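Local coordinates for pyocin-S2 immunity protein (Pseudomonas aeruginosa, PDB 4QKO) that binds the nuclease domain of the bacteriocin pyocin S2 and so probably protects the producing cell from its own toxin, at residues E12-V17 with G67-V72. Residues are numbered along the deposited sequence; the frame is centred on the assembly and turned at random. Where two conformers were deposited one is given.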
ATOM      1  N   GLU A  12     -12.912  -3.271  21.272  1.00 24.97           N
ATOM      2  CA  GLU A  12     -11.449  -3.387  21.203  1.00 25.71           C
ATOM      3  C   GLU A  12     -10.967  -3.684  19.786  1.00 24.26           C
ATOM      4  O   GLU A  12      -9.926  -3.205  19.332  1.00 22.80           O
ATOM      5  CB  GLU A  12     -10.877  -4.470  22.095  1.00 28.49           C
ATOM      6  CG  GLU A  12     -10.906  -4.135  23.611  1.00 31.35           C
ATOM      7  CD  GLU A  12     -10.660  -5.340  24.582  1.00 36.95           C
ATOM      8  OE1 GLU A  12     -10.732  -6.541  24.177  1.00 32.49           O
ATOM      9  OE2 GLU A  12     -10.390  -5.063  25.808  1.00 39.17           O
ATOM     10  N   PHE A  13     -11.681  -4.571  19.114  1.00 22.93           N
ATOM     11  CA  PHE A  13     -11.267  -4.894  17.755  1.00 22.75           C
ATOM     12  C   PHE A  13     -11.497  -3.707  16.809  1.00 20.58           C
ATOM     13  O   PHE A  13     -10.694  -3.455  15.960  1.00 20.89           O
ATOM     14  CB  PHE A  13     -12.018  -6.107  17.225  1.00 21.66           C
ATOM     15  CG  PHE A  13     -11.456  -6.603  15.948  1.00 21.87           C
ATOM     16  CD1 PHE A  13     -10.204  -7.170  15.936  1.00 21.27           C
ATOM     17  CD2 PHE A  13     -12.157  -6.475  14.760  1.00 22.74           C
ATOM     18  CE1 PHE A  13      -9.647  -7.645  14.755  1.00 24.22           C
ATOM     19  CE2 PHE A  13     -11.609  -6.972  13.570  1.00 23.40           C
ATOM     20  CZ  PHE A  13     -10.344  -7.537  13.572  1.00 22.31           C
ATOM     21  N   LEU A  14     -12.595  -2.980  17.000  1.00 21.90           N
ATOM     22  CA  LEU A  14     -12.881  -1.782  16.222  1.00 22.76           C
ATOM     23  C   LEU A  14     -11.764  -0.771  16.427  1.00 24.52           C
ATOM     24  O   LEU A  14     -11.284  -0.180  15.447  1.00 21.77           O
ATOM     25  CB  LEU A  14     -14.284  -1.205  16.532  1.00 23.54           C
ATOM     26  CG  LEU A  14     -14.592   0.143  15.931  1.00 26.81           C
ATOM     27  CD1 LEU A  14     -14.717   0.084  14.430  1.00 26.69           C
ATOM     28  CD2 LEU A  14     -15.854   0.712  16.548  1.00 31.35           C
ATOM     29  N   GLU A  15     -11.331  -0.583  17.666  0.50 24.63           N
ATOM     30  CA  GLU A  15     -10.267   0.392  17.908  0.50 26.68           C
ATOM     31  C   GLU A  15      -8.905  -0.020  17.259  0.50 24.47           C
ATOM     32  O   GLU A  15      -8.197   0.826  16.710  0.50 26.31           O
ATOM     33  CB  GLU A  15     -10.147   0.649  19.399  0.50 28.93           C
ATOM     34  CG  GLU A  15     -11.489   0.878  20.122  0.50 31.72           C
ATOM     35  CD  GLU A  15     -12.591   1.575  19.299  0.50 32.97           C
ATOM     36  OE1 GLU A  15     -12.269   2.379  18.378  0.50 37.26           O
ATOM     37  OE2 GLU A  15     -13.787   1.351  19.603  0.50 29.92           O
ATOM     38  N   PHE A  16      -8.559  -1.305  17.266  1.00 22.61           N
ATOM     39  CA  PHE A  16      -7.404  -1.810  16.510  1.00 21.61           C
ATOM     40  C   PHE A  16      -7.582  -1.555  14.990  1.00 20.26           C
ATOM     41  O   PHE A  16      -6.680  -0.993  14.329  1.00 20.61           O
ATOM     42  CB  PHE A  16      -7.293  -3.269  16.734  1.00 22.39           C
ATOM     43  CG  PHE A  16      -6.195  -3.985  15.989  1.00 23.18           C
ATOM     44  CD1 PHE A  16      -4.865  -3.613  16.106  1.00 25.68           C
ATOM     45  CD2 PHE A  16      -6.502  -5.130  15.230  1.00 25.75           C
ATOM     46  CE1 PHE A  16      -3.841  -4.353  15.461  1.00 26.67           C
ATOM     47  CE2 PHE A  16      -5.483  -5.900  14.613  1.00 24.33           C
ATOM     48  CZ  PHE A  16      -4.154  -5.517  14.731  1.00 25.87           C
ATOM     49  N   VAL A  17      -8.762  -1.891  14.435  1.00 18.93           N
ATOM     50  CA  VAL A  17      -8.961  -1.664  12.991  1.00 18.39           C
ATOM     51  C   VAL A  17      -8.925  -0.150  12.635  1.00 19.42           C
ATOM     52  O   VAL A  17      -8.337   0.251  11.633  1.00 18.89           O
ATOM     53  CB  VAL A  17     -10.300  -2.305  12.560  1.00 18.60           C
ATOM     54  CG1 VAL A  17     -10.557  -1.925  11.148  1.00 19.18           C
ATOM     55  CG2 VAL A  17     -10.266  -3.832  12.717  1.00 17.84           C
ATOM     56  N   GLY A  67     -17.426  -0.761   8.935  1.00 20.68           N
ATOM     57  CA  GLY A  67     -17.775  -1.631   7.830  1.00 22.12           C
ATOM     58  C   GLY A  67     -16.939  -2.865   7.848  1.00 19.31           C
ATOM     59  O   GLY A  67     -17.418  -3.947   7.619  1.00 19.26           O
ATOM     60  N   VAL A  68     -15.660  -2.693   8.182  1.00 18.85           N
ATOM     61  CA  VAL A  68     -14.730  -3.810   8.219  1.00 18.34           C
ATOM     62  C   VAL A  68     -15.129  -4.766   9.325  1.00 18.00           C
ATOM     63  O   VAL A  68     -15.197  -6.011   9.140  1.00 17.69           O
ATOM     64  CB  VAL A  68     -13.274  -3.361   8.447  1.00 17.87           C
ATOM     65  CG1 VAL A  68     -12.400  -4.571   8.779  1.00 17.37           C
ATOM     66  CG2 VAL A  68     -12.779  -2.583   7.263  1.00 18.97           C
ATOM     67  N   VAL A  69     -15.391  -4.213  10.485  1.00 17.38           N
ATOM     68  CA  VAL A  69     -15.715  -5.054  11.652  1.00 18.65           C
ATOM     69  C   VAL A  69     -16.973  -5.847  11.437  1.00 18.91           C
ATOM     70  O   VAL A  69     -17.036  -7.000  11.801  1.00 18.65           O
ATOM     71  CB  VAL A  69     -15.866  -4.224  12.921  1.00 19.34           C
ATOM     72  CG1 VAL A  69     -16.295  -5.104  14.067  1.00 21.13           C
ATOM     73  CG2 VAL A  69     -14.479  -3.638  13.277  1.00 20.56           C
ATOM     74  N   LYS A  70     -18.019  -5.180  10.971  1.00 21.66           N
ATOM     75  CA  LYS A  70     -19.277  -5.817  10.685  1.00 21.98           C
ATOM     76  C   LYS A  70     -19.090  -6.938   9.676  1.00 20.18           C
ATOM     77  O   LYS A  70     -19.688  -8.009   9.874  1.00 20.99           O
ATOM     78  CB  LYS A  70     -20.275  -4.823  10.164  1.00 24.96           C
ATOM     79  CG  LYS A  70     -21.668  -5.409   9.970  1.00 29.04           C
ATOM     80  CD  LYS A  70     -22.487  -4.460   9.094  1.00 31.85           C
ATOM     81  CE  LYS A  70     -23.869  -5.006   8.843  1.00 37.76           C
ATOM     82  NZ  LYS A  70     -24.792  -3.886   8.591  1.00 39.76           N
ATOM     83  N   GLU A  71     -18.288  -6.710   8.612  1.00 18.88           N
ATOM     84  CA  GLU A  71     -18.100  -7.742   7.620  1.00 18.19           C
ATOM     85  C   GLU A  71     -17.440  -8.980   8.263  1.00 18.74           C
ATOM     86  O   GLU A  71     -17.802 -10.133   8.043  1.00 19.68           O
ATOM     87  CB  GLU A  71     -17.297  -7.285   6.417  1.00 20.14           C
ATOM     88  CG  GLU A  71     -17.171  -8.414   5.396  1.00 21.21           C
ATOM     89  CD  GLU A  71     -16.759  -8.010   4.000  1.00 24.21           C
ATOM     90  OE1 GLU A  71     -16.542  -6.814   3.663  1.00 20.64           O
ATOM     91  OE2 GLU A  71     -16.736  -8.962   3.179  1.00 23.79           O
ATOM     92  N   VAL A  72     -16.420  -8.721   9.064  1.00 20.78           N
ATOM     93  CA  VAL A  72     -15.709  -9.755   9.736  1.00 19.01           C
ATOM     94  C   VAL A  72     -16.649 -10.475  10.706  1.00 19.13           C
ATOM     95  O   VAL A  72     -16.716 -11.726  10.694  1.00 19.77           O
ATOM     96  CB  VAL A  72     -14.509  -9.230  10.528  1.00 19.77           C
ATOM     97  CG1 VAL A  72     -13.956 -10.278  11.438  1.00 19.86           C
ATOM     98  CG2 VAL A  72     -13.436  -8.739   9.592  1.00 19.12           C
TER
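Val-69 meets Phe-13, Leu-14 and Val-17 chiefly through one methyl, CG2, and this apolar packing carries most of the contact. With chi1 at 176° CG2 lies anti to the carbonyl carbon, beside the backbone N, which brings it within 3.8 Å of Leu-14 CA, reaching the opposing backbone itself. Leu-14 adds its CD1, 3.9 Å from Val-69 CG2, the two side chains crossing at about a right angle. Phe-13 CD2 approaches Val-69 CG2 obliquely at 4.0 Å, and Val-17 CG2 is 4.3 Å from the same methyl. Within helix 10-21, Val-17 CG2 also sits 3.5 Å above the Phe-13 ring plane, displaced toward its rim. A second apolar pair is methyl to methyl: Val-17 CG1, anti to its backbone N (chi1 173°), lies 4.0 Å from Val-68 CG1.

No hydrogen bond links the segments; their axes approach to 9.8 Å at 130°, nearer antiparallel than parallel. This is interior helix-helix packing in the all-helical immunity-protein fold. Helix 31-45 packs against both helices, with Phe-41 touching Val-17 and Val-68, and Thr-45 touching Phe-13 and Val-72; Leu-53 of helix 52-55 also packs on Val-72.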